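Local coordinates for protein OHCU decarboxylase (Arabidopsis thaliana, PDB 2Q37) that catalyses, as the N-terminal domain of a bifunctional enzyme of urate degradation, the stereoselective decarboxylation of OHCU to (S)-allantoin, at residues V32-S44 with I61-A74. Numbering follows the deposited sequence.
Sequences VCCGSSEFAKQMS and IWFNQVNVTDWLEA
Glu73 reaches the start of helix 37-44 and grips it with one oxygen. Glu73 OE1 accepts from Ser37 N at 3.0 Å, nearly straight at 168°, and from Ser37 OG at 3.0 Å. Both donors come from the same face of the carboxylate, above its plane. Glu73 CG stands opposite the backbone N (chi1 -178°) and the chain runs on extended, which carries the carboxylate to Ser37. A leucine in its place removes both bonds and would probably leave the start of helix 37-44 less firmly held. Beside this grip Gly35 CA is 3.7 Å from Ala74 CA. Deeper in, Cys34 SG meets the Trp62 ring obliquely, 3.7 Å from Trp62 CZ3, and lies toward the rim of one face of Phe39. Phe39 CD2 meets Ile61 CG2 at 4.1 Å. Gln42 slides past Ile61 in the opposite direction, Gln42 OE1 3.7 Å from Ile61 CG2, and its NE2 donates to Glu38 OE2. Ser36 OG caps its own helix through Phe39 N. Asp70 OD2 accepts from Asn67 N. Trp62 NE1 bonds Ala163 O on helix 155-178. A carboxylate at a helix N-terminus, where the dipole would favour its charge, thus ties the region required for BRI1 binding to the helix leading toward catalytic His78.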
ATOM      1  N   VAL A  32       5.472 -20.493   1.522  1.00 85.93           N
ATOM      2  CA  VAL A  32       6.840 -20.556   1.015  1.00 86.07           C
ATOM      3  C   VAL A  32       6.852 -20.066  -0.445  1.00 86.81           C
ATOM      4  O   VAL A  32       7.823 -19.462  -0.901  1.00 87.99           O
ATOM      5  CB  VAL A  32       7.378 -22.004   1.080  1.00 86.21           C
ATOM      6  CG1 VAL A  32       8.828 -22.040   0.611  1.00 86.04           C
ATOM      7  CG2 VAL A  32       7.251 -22.550   2.503  1.00 84.99           C
ATOM      8  N   CYS A  33       5.763 -20.330  -1.168  1.00 86.33           N
ATOM      9  CA  CYS A  33       5.621 -19.903  -2.556  1.00 84.87           C
ATOM     10  C   CYS A  33       4.978 -18.529  -2.652  1.00 84.06           C
ATOM     11  O   CYS A  33       4.421 -18.182  -3.691  1.00 84.19           O
ATOM     12  CB  CYS A  33       4.763 -20.888  -3.342  1.00 84.59           C
ATOM     13  SG  CYS A  33       5.657 -22.333  -3.890  1.00 88.38           S
ATOM     14  N   CYS A  34       5.043 -17.764  -1.564  1.00 82.68           N
ATOM     15  CA  CYS A  34       4.475 -16.407  -1.491  1.00 81.61           C
ATOM     16  C   CYS A  34       4.259 -16.073  -0.011  1.00 80.09           C
ATOM     17  O   CYS A  34       3.331 -16.584   0.620  1.00 80.20           O
ATOM     18  CB  CYS A  34       3.133 -16.326  -2.250  1.00 82.72           C
ATOM     19  SG  CYS A  34       2.687 -14.672  -2.925  1.00 83.97           S
ATOM     20  N   GLY A  35       5.121 -15.219   0.535  1.00 77.31           N
ATOM     21  CA  GLY A  35       5.025 -14.849   1.937  1.00 74.76           C
ATOM     22  C   GLY A  35       3.688 -14.322   2.429  1.00 73.57           C
ATOM     23  O   GLY A  35       3.569 -13.926   3.593  1.00 72.86           O
ATOM     24  N   SER A  36       2.681 -14.309   1.557  1.00 72.64           N
ATOM     25  CA  SER A  36       1.352 -13.827   1.929  1.00 71.40           C
ATOM     26  C   SER A  36       0.499 -14.950   2.514  1.00 71.08           C
ATOM     27  O   SER A  36       0.198 -15.943   1.839  1.00 70.06           O
ATOM     28  CB  SER A  36       0.636 -13.224   0.714  1.00 70.82           C
ATOM     29  OG  SER A  36      -0.695 -12.856   1.039  1.00 68.42           O
ATOM     30  N   SER A  37       0.116 -14.782   3.776  1.00 70.43           N
ATOM     31  CA  SER A  37      -0.711 -15.759   4.473  1.00 68.94           C
ATOM     32  C   SER A  37      -2.055 -15.881   3.767  1.00 68.56           C
ATOM     33  O   SER A  37      -2.554 -16.986   3.543  1.00 69.25           O
ATOM     34  CB  SER A  37      -0.924 -15.319   5.919  1.00 67.95           C
ATOM     35  OG  SER A  37       0.316 -15.159   6.594  1.00 68.38           O
ATOM     36  N   GLU A  38      -2.623 -14.731   3.410  1.00 68.11           N
ATOM     37  CA  GLU A  38      -3.914 -14.663   2.735  1.00 67.67           C
ATOM     38  C   GLU A  38      -3.883 -15.360   1.376  1.00 67.99           C
ATOM     39  O   GLU A  38      -4.790 -16.118   1.040  1.00 67.77           O
ATOM     40  CB  GLU A  38      -4.333 -13.200   2.564  1.00 67.25           C
ATOM     41  CG  GLU A  38      -5.763 -13.029   2.094  1.00 67.92           C
ATOM     42  CD  GLU A  38      -6.733 -13.902   2.883  1.00 68.12           C
ATOM     43  OE1 GLU A  38      -6.660 -13.905   4.137  1.00 65.71           O
ATOM     44  OE2 GLU A  38      -7.566 -14.582   2.244  1.00 66.87           O
ATOM     45  N   PHE A  39      -2.840 -15.099   0.596  1.00 68.57           N
ATOM     46  CA  PHE A  39      -2.703 -15.717  -0.716  1.00 69.15           C
ATOM     47  C   PHE A  39      -2.597 -17.237  -0.550  1.00 70.49           C
ATOM     48  O   PHE A  39      -3.224 -18.003  -1.291  1.00 70.01           O
ATOM     49  CB  PHE A  39      -1.468 -15.158  -1.443  1.00 66.78           C
ATOM     50  CG  PHE A  39      -1.082 -15.934  -2.667  1.00 66.02           C
ATOM     51  CD1 PHE A  39      -0.290 -17.082  -2.562  1.00 65.40           C
ATOM     52  CD2 PHE A  39      -1.546 -15.552  -3.925  1.00 65.98           C
ATOM     53  CE1 PHE A  39       0.034 -17.844  -3.690  1.00 64.85           C
ATOM     54  CE2 PHE A  39      -1.229 -16.308  -5.065  1.00 66.10           C
ATOM     55  CZ  PHE A  39      -0.436 -17.457  -4.944  1.00 65.27           C
ATOM     56  N   ALA A  40      -1.803 -17.666   0.429  1.00 72.15           N
ATOM     57  CA  ALA A  40      -1.625 -19.089   0.699  1.00 73.87           C
ATOM     58  C   ALA A  40      -2.981 -19.680   1.065  1.00 74.99           C
ATOM     59  O   ALA A  40      -3.387 -20.704   0.520  1.00 75.08           O
ATOM     60  CB  ALA A  40      -0.628 -19.296   1.848  1.00 73.34           C
ATOM     61  N   LYS A  41      -3.675 -19.014   1.982  1.00 75.72           N
ATOM     62  CA  LYS A  41      -4.986 -19.452   2.435  1.00 76.97           C
ATOM     63  C   LYS A  41      -5.976 -19.627   1.277  1.00 77.14           C
ATOM     64  O   LYS A  41      -6.542 -20.704   1.083  1.00 76.83           O
ATOM     65  CB  LYS A  41      -5.547 -18.440   3.437  1.00 78.61           C
ATOM     66  CG  LYS A  41      -6.853 -18.869   4.101  1.00 80.33           C
ATOM     67  CD  LYS A  41      -7.419 -17.783   5.022  1.00 82.44           C
ATOM     68  CE  LYS A  41      -6.391 -17.286   6.051  1.00 84.27           C
ATOM     69  NZ  LYS A  41      -5.810 -18.369   6.897  1.00 85.04           N
ATOM     70  N   GLN A  42      -6.179 -18.562   0.510  1.00 77.42           N
ATOM     71  CA  GLN A  42      -7.113 -18.599  -0.605  1.00 77.95           C
ATOM     72  C   GLN A  42      -6.748 -19.640  -1.642  1.00 79.14           C
ATOM     73  O   GLN A  42      -7.607 -20.153  -2.355  1.00 78.48           O
ATOM     74  CB  GLN A  42      -7.208 -17.221  -1.259  1.00 76.72           C
ATOM     75  CG  GLN A  42      -7.909 -16.190  -0.389  1.00 75.99           C
ATOM     76  CD  GLN A  42      -8.115 -14.868  -1.097  1.00 74.91           C
ATOM     77  OE1 GLN A  42      -8.647 -14.828  -2.206  1.00 74.51           O
ATOM     78  NE2 GLN A  42      -7.699 -13.775  -0.458  1.00 73.86           N
HETATM   79  N   MSE A  43      -5.467 -19.958  -1.726  1.00 81.24           N
HETATM   80  CA  MSE A  43      -5.027 -20.947  -2.690  1.00 84.46           C
HETATM   81  C   MSE A  43      -5.243 -22.358  -2.122  1.00 85.10           C
HETATM   82  O   MSE A  43      -5.603 -23.279  -2.860  1.00 85.35           O
HETATM   83  CB  MSE A  43      -3.552 -20.720  -3.030  1.00 86.61           C
HETATM   84  CG  MSE A  43      -3.157 -21.094  -4.462  1.00 89.37           C
HETATM   85 SE   MSE A  43      -3.777 -19.870  -5.858  1.00 93.18          SE
HETATM   86  CE  MSE A  43      -3.060 -20.816  -7.393  1.00 90.78           C
ATOM     87  N   SER A  44      -5.030 -22.519  -0.814  1.00 85.32           N
ATOM     88  CA  SER A  44      -5.203 -23.815  -0.153  1.00 85.63           C
ATOM     89  C   SER A  44      -6.588 -24.378  -0.419  1.00 86.77           C
ATOM     90  O   SER A  44      -6.767 -25.594  -0.530  1.00 87.74           O
ATOM     91  CB  SER A  44      -5.008 -23.692   1.365  1.00 84.56           C
ATOM     92  OG  SER A  44      -3.642 -23.779   1.731  1.00 83.54           O
ATOM     93  N   ILE A  61      -5.968 -13.813  -7.865  1.00 39.47           N
ATOM     94  CA  ILE A  61      -6.074 -13.656  -6.430  1.00 38.12           C
ATOM     95  C   ILE A  61      -5.065 -12.598  -5.952  1.00 37.70           C
ATOM     96  O   ILE A  61      -5.393 -11.709  -5.159  1.00 38.61           O
ATOM     97  CB  ILE A  61      -5.782 -14.979  -5.730  1.00 38.26           C
ATOM     98  CG1 ILE A  61      -6.908 -15.965  -6.030  1.00 39.92           C
ATOM     99  CG2 ILE A  61      -5.599 -14.759  -4.226  1.00 38.77           C
ATOM    100  CD1 ILE A  61      -6.643 -17.374  -5.509  1.00 39.91           C
ATOM    101  N   TRP A  62      -3.844 -12.689  -6.458  1.00 33.87           N
ATOM    102  CA  TRP A  62      -2.785 -11.775  -6.070  1.00 32.84           C
ATOM    103  C   TRP A  62      -3.069 -10.325  -6.455  1.00 33.70           C
ATOM    104  O   TRP A  62      -2.920  -9.421  -5.634  1.00 33.78           O
ATOM    105  CB  TRP A  62      -1.459 -12.240  -6.687  1.00 29.51           C
ATOM    106  CG  TRP A  62      -0.321 -11.344  -6.403  1.00 26.54           C
ATOM    107  CD1 TRP A  62       0.277 -10.480  -7.277  1.00 23.77           C
ATOM    108  CD2 TRP A  62       0.342 -11.173  -5.147  1.00 23.91           C
ATOM    109  NE1 TRP A  62       1.269  -9.780  -6.638  1.00 23.37           N
ATOM    110  CE2 TRP A  62       1.330 -10.184  -5.329  1.00 23.77           C
ATOM    111  CE3 TRP A  62       0.197 -11.761  -3.885  1.00 24.60           C
ATOM    112  CZ2 TRP A  62       2.174  -9.763  -4.293  1.00 24.97           C
ATOM    113  CZ3 TRP A  62       1.036 -11.350  -2.852  1.00 25.05           C
ATOM    114  CH2 TRP A  62       2.014 -10.355  -3.064  1.00 24.25           C
ATOM    115  N   PHE A  63      -3.493 -10.112  -7.694  1.00 33.00           N
ATOM    116  CA  PHE A  63      -3.787  -8.772  -8.183  1.00 34.26           C
ATOM    117  C   PHE A  63      -5.175  -8.208  -7.849  1.00 35.20           C
ATOM    118  O   PHE A  63      -5.358  -6.994  -7.862  1.00 35.59           O
ATOM    119  CB  PHE A  63      -3.577  -8.710  -9.697  1.00 30.91           C
ATOM    120  CG  PHE A  63      -2.139  -8.745 -10.109  1.00 32.39           C
ATOM    121  CD1 PHE A  63      -1.265  -7.740  -9.706  1.00 30.97           C
ATOM    122  CD2 PHE A  63      -1.646  -9.801 -10.888  1.00 33.94           C
ATOM    123  CE1 PHE A  63       0.087  -7.782 -10.069  1.00 34.38           C
ATOM    124  CE2 PHE A  63      -0.295  -9.858 -11.257  1.00 32.59           C
ATOM    125  CZ  PHE A  63       0.578  -8.847 -10.846  1.00 33.35           C
ATOM    126  N   ASN A  64      -6.148  -9.058  -7.542  1.00 35.35           N
ATOM    127  CA  ASN A  64      -7.475  -8.531  -7.258  1.00 36.90           C
ATOM    128  C   ASN A  64      -8.133  -8.952  -5.947  1.00 38.65           C
ATOM    129  O   ASN A  64      -9.191  -8.426  -5.603  1.00 38.72           O
ATOM    130  CB  ASN A  64      -8.422  -8.877  -8.406  1.00 37.48           C
ATOM    131  CG  ASN A  64      -7.810  -8.627  -9.758  1.00 38.17           C
ATOM    132  OD1 ASN A  64      -7.335  -7.531 -10.042  1.00 41.18           O
ATOM    133  ND2 ASN A  64      -7.817  -9.642 -10.606  1.00 38.22           N
ATOM    134  N   GLN A  65      -7.534  -9.882  -5.203  1.00 40.97           N
ATOM    135  CA  GLN A  65      -8.161 -10.317  -3.955  1.00 42.47           C
ATOM    136  C   GLN A  65      -7.412 -10.005  -2.666  1.00 42.61           C
ATOM    137  O   GLN A  65      -8.014  -9.593  -1.674  1.00 43.91           O
ATOM    138  CB  GLN A  65      -8.472 -11.813  -4.010  1.00 43.99           C
ATOM    139  CG  GLN A  65      -9.480 -12.180  -5.074  1.00 48.78           C
ATOM    140  CD  GLN A  65     -10.624 -11.172  -5.159  1.00 53.81           C
ATOM    141  OE1 GLN A  65     -11.307 -10.884  -4.162  1.00 53.85           O
ATOM    142  NE2 GLN A  65     -10.837 -10.629  -6.356  1.00 56.25           N
ATOM    143  N   VAL A  66      -6.107 -10.208  -2.658  1.00 40.70           N
ATOM    144  CA  VAL A  66      -5.356  -9.917  -1.463  1.00 40.43           C
ATOM    145  C   VAL A  66      -5.173  -8.396  -1.368  1.00 40.54           C
ATOM    146  O   VAL A  66      -5.045  -7.714  -2.391  1.00 41.42           O
ATOM    147  CB  VAL A  66      -4.005 -10.644  -1.507  1.00 41.67           C
ATOM    148  CG1 VAL A  66      -4.249 -12.168  -1.564  1.00 39.54           C
ATOM    149  CG2 VAL A  66      -3.203 -10.177  -2.726  1.00 41.39           C
ATOM    150  N   ASN A  67      -5.182  -7.853  -0.154  1.00 39.17           N
ATOM    151  CA  ASN A  67      -5.023  -6.409  -0.009  1.00 39.43           C
ATOM    152  C   ASN A  67      -3.559  -5.975   0.118  1.00 38.59           C
ATOM    153  O   ASN A  67      -2.657  -6.804   0.205  1.00 38.81           O
ATOM    154  CB  ASN A  67      -5.848  -5.880   1.180  1.00 38.16           C
ATOM    155  CG  ASN A  67      -5.425  -6.471   2.514  1.00 39.01           C
ATOM    156  OD1 ASN A  67      -4.233  -6.480   2.879  1.00 35.72           O
ATOM    157  ND2 ASN A  67      -6.414  -6.957   3.269  1.00 38.82           N
ATOM    158  N   VAL A  68      -3.335  -4.667   0.107  1.00 37.40           N
ATOM    159  CA  VAL A  68      -1.992  -4.106   0.188  1.00 36.21           C
ATOM    160  C   VAL A  68      -1.219  -4.635   1.382  1.00 35.59           C
ATOM    161  O   VAL A  68      -0.004  -4.822   1.326  1.00 33.39           O
ATOM    162  CB  VAL A  68      -2.073  -2.576   0.234  1.00 35.63           C
ATOM    163  CG1 VAL A  68      -0.728  -1.978   0.580  1.00 34.18           C
ATOM    164  CG2 VAL A  68      -2.561  -2.068  -1.140  1.00 37.75           C
ATOM    165  N   THR A  69      -1.937  -4.892   2.463  1.00 37.40           N
ATOM    166  CA  THR A  69      -1.315  -5.412   3.685  1.00 39.55           C
ATOM    167  C   THR A  69      -0.697  -6.795   3.440  1.00 39.05           C
ATOM    168  O   THR A  69       0.355  -7.123   3.990  1.00 38.21           O
ATOM    169  CB  THR A  69      -2.350  -5.503   4.814  1.00 39.20           C
ATOM    170  OG1 THR A  69      -2.731  -4.176   5.206  1.00 41.93           O
ATOM    171  CG2 THR A  69      -1.775  -6.236   6.004  1.00 42.90           C
ATOM    172  N   ASP A  70      -1.366  -7.593   2.611  1.00 38.18           N
ATOM    173  CA  ASP A  70      -0.898  -8.918   2.264  1.00 36.65           C
ATOM    174  C   ASP A  70       0.333  -8.805   1.361  1.00 36.68           C
ATOM    175  O   ASP A  70       1.264  -9.600   1.481  1.00 36.07           O
ATOM    176  CB  ASP A  70      -2.017  -9.693   1.561  1.00 38.27           C
ATOM    177  CG  ASP A  70      -3.240  -9.889   2.453  1.00 40.70           C
ATOM    178  OD1 ASP A  70      -3.042 -10.155   3.676  1.00 36.75           O
ATOM    179  OD2 ASP A  70      -4.387  -9.787   1.926  1.00 38.73           O
ATOM    180  N   TRP A  71       0.336  -7.818   0.459  1.00 34.50           N
ATOM    181  CA  TRP A  71       1.476  -7.618  -0.423  1.00 32.94           C
ATOM    182  C   TRP A  71       2.707  -7.342   0.439  1.00 32.90           C
ATOM    183  O   TRP A  71       3.802  -7.860   0.184  1.00 29.35           O
ATOM    184  CB  TRP A  71       1.261  -6.410  -1.356  1.00 31.08           C
ATOM    185  CG  TRP A  71       0.386  -6.653  -2.566  1.00 27.71           C
ATOM    186  CD1 TRP A  71      -0.264  -7.814  -2.890  1.00 27.43           C
ATOM    187  CD2 TRP A  71       0.051  -5.706  -3.592  1.00 22.97           C
ATOM    188  NE1 TRP A  71      -0.981  -7.645  -4.048  1.00 24.71           N
ATOM    189  CE2 TRP A  71      -0.809  -6.363  -4.499  1.00 23.60           C
ATOM    190  CE3 TRP A  71       0.394  -4.372  -3.831  1.00 23.01           C
ATOM    191  CZ2 TRP A  71      -1.338  -5.728  -5.632  1.00 24.07           C
ATOM    192  CZ3 TRP A  71      -0.125  -3.735  -4.959  1.00 23.93           C
ATOM    193  CH2 TRP A  71      -0.988  -4.417  -5.846  1.00 25.19           C
ATOM    194  N   LEU A  72       2.515  -6.508   1.458  1.00 34.96           N
ATOM    195  CA  LEU A  72       3.606  -6.119   2.359  1.00 37.01           C
ATOM    196  C   LEU A  72       4.149  -7.292   3.170  1.00 38.88           C
ATOM    197  O   LEU A  72       5.364  -7.384   3.408  1.00 39.71           O
ATOM    198  CB  LEU A  72       3.147  -5.012   3.303  1.00 34.10           C
ATOM    199  CG  LEU A  72       2.698  -3.720   2.608  1.00 35.95           C
ATOM    200  CD1 LEU A  72       2.316  -2.676   3.686  1.00 31.76           C
ATOM    201  CD2 LEU A  72       3.822  -3.191   1.678  1.00 29.26           C
ATOM    202  N   GLU A  73       3.257  -8.186   3.586  1.00 38.05           N
ATOM    203  CA  GLU A  73       3.680  -9.336   4.352  1.00 39.24           C
ATOM    204  C   GLU A  73       4.552 -10.201   3.458  1.00 39.32           C
ATOM    205  O   GLU A  73       5.639 -10.644   3.868  1.00 40.32           O
ATOM    206  CB  GLU A  73       2.475 -10.151   4.847  1.00 41.81           C
ATOM    207  CG  GLU A  73       2.872 -11.360   5.697  1.00 47.22           C
ATOM    208  CD  GLU A  73       1.681 -12.110   6.299  1.00 51.98           C
ATOM    209  OE1 GLU A  73       0.707 -12.412   5.563  1.00 53.77           O
ATOM    210  OE2 GLU A  73       1.734 -12.414   7.517  1.00 54.18           O
ATOM    211  N   ALA A  74       4.090 -10.421   2.228  1.00 35.62           N
ATOM    212  CA  ALA A  74       4.827 -11.255   1.299  1.00 34.49           C
ATOM    213  C   ALA A  74       6.203 -10.715   0.922  1.00 35.42           C
ATOM    214  O   ALA A  74       7.132 -11.507   0.736  1.00 34.99           O
ATOM    215  CB  ALA A  74       3.998 -11.509   0.050  1.00 32.59           C
TER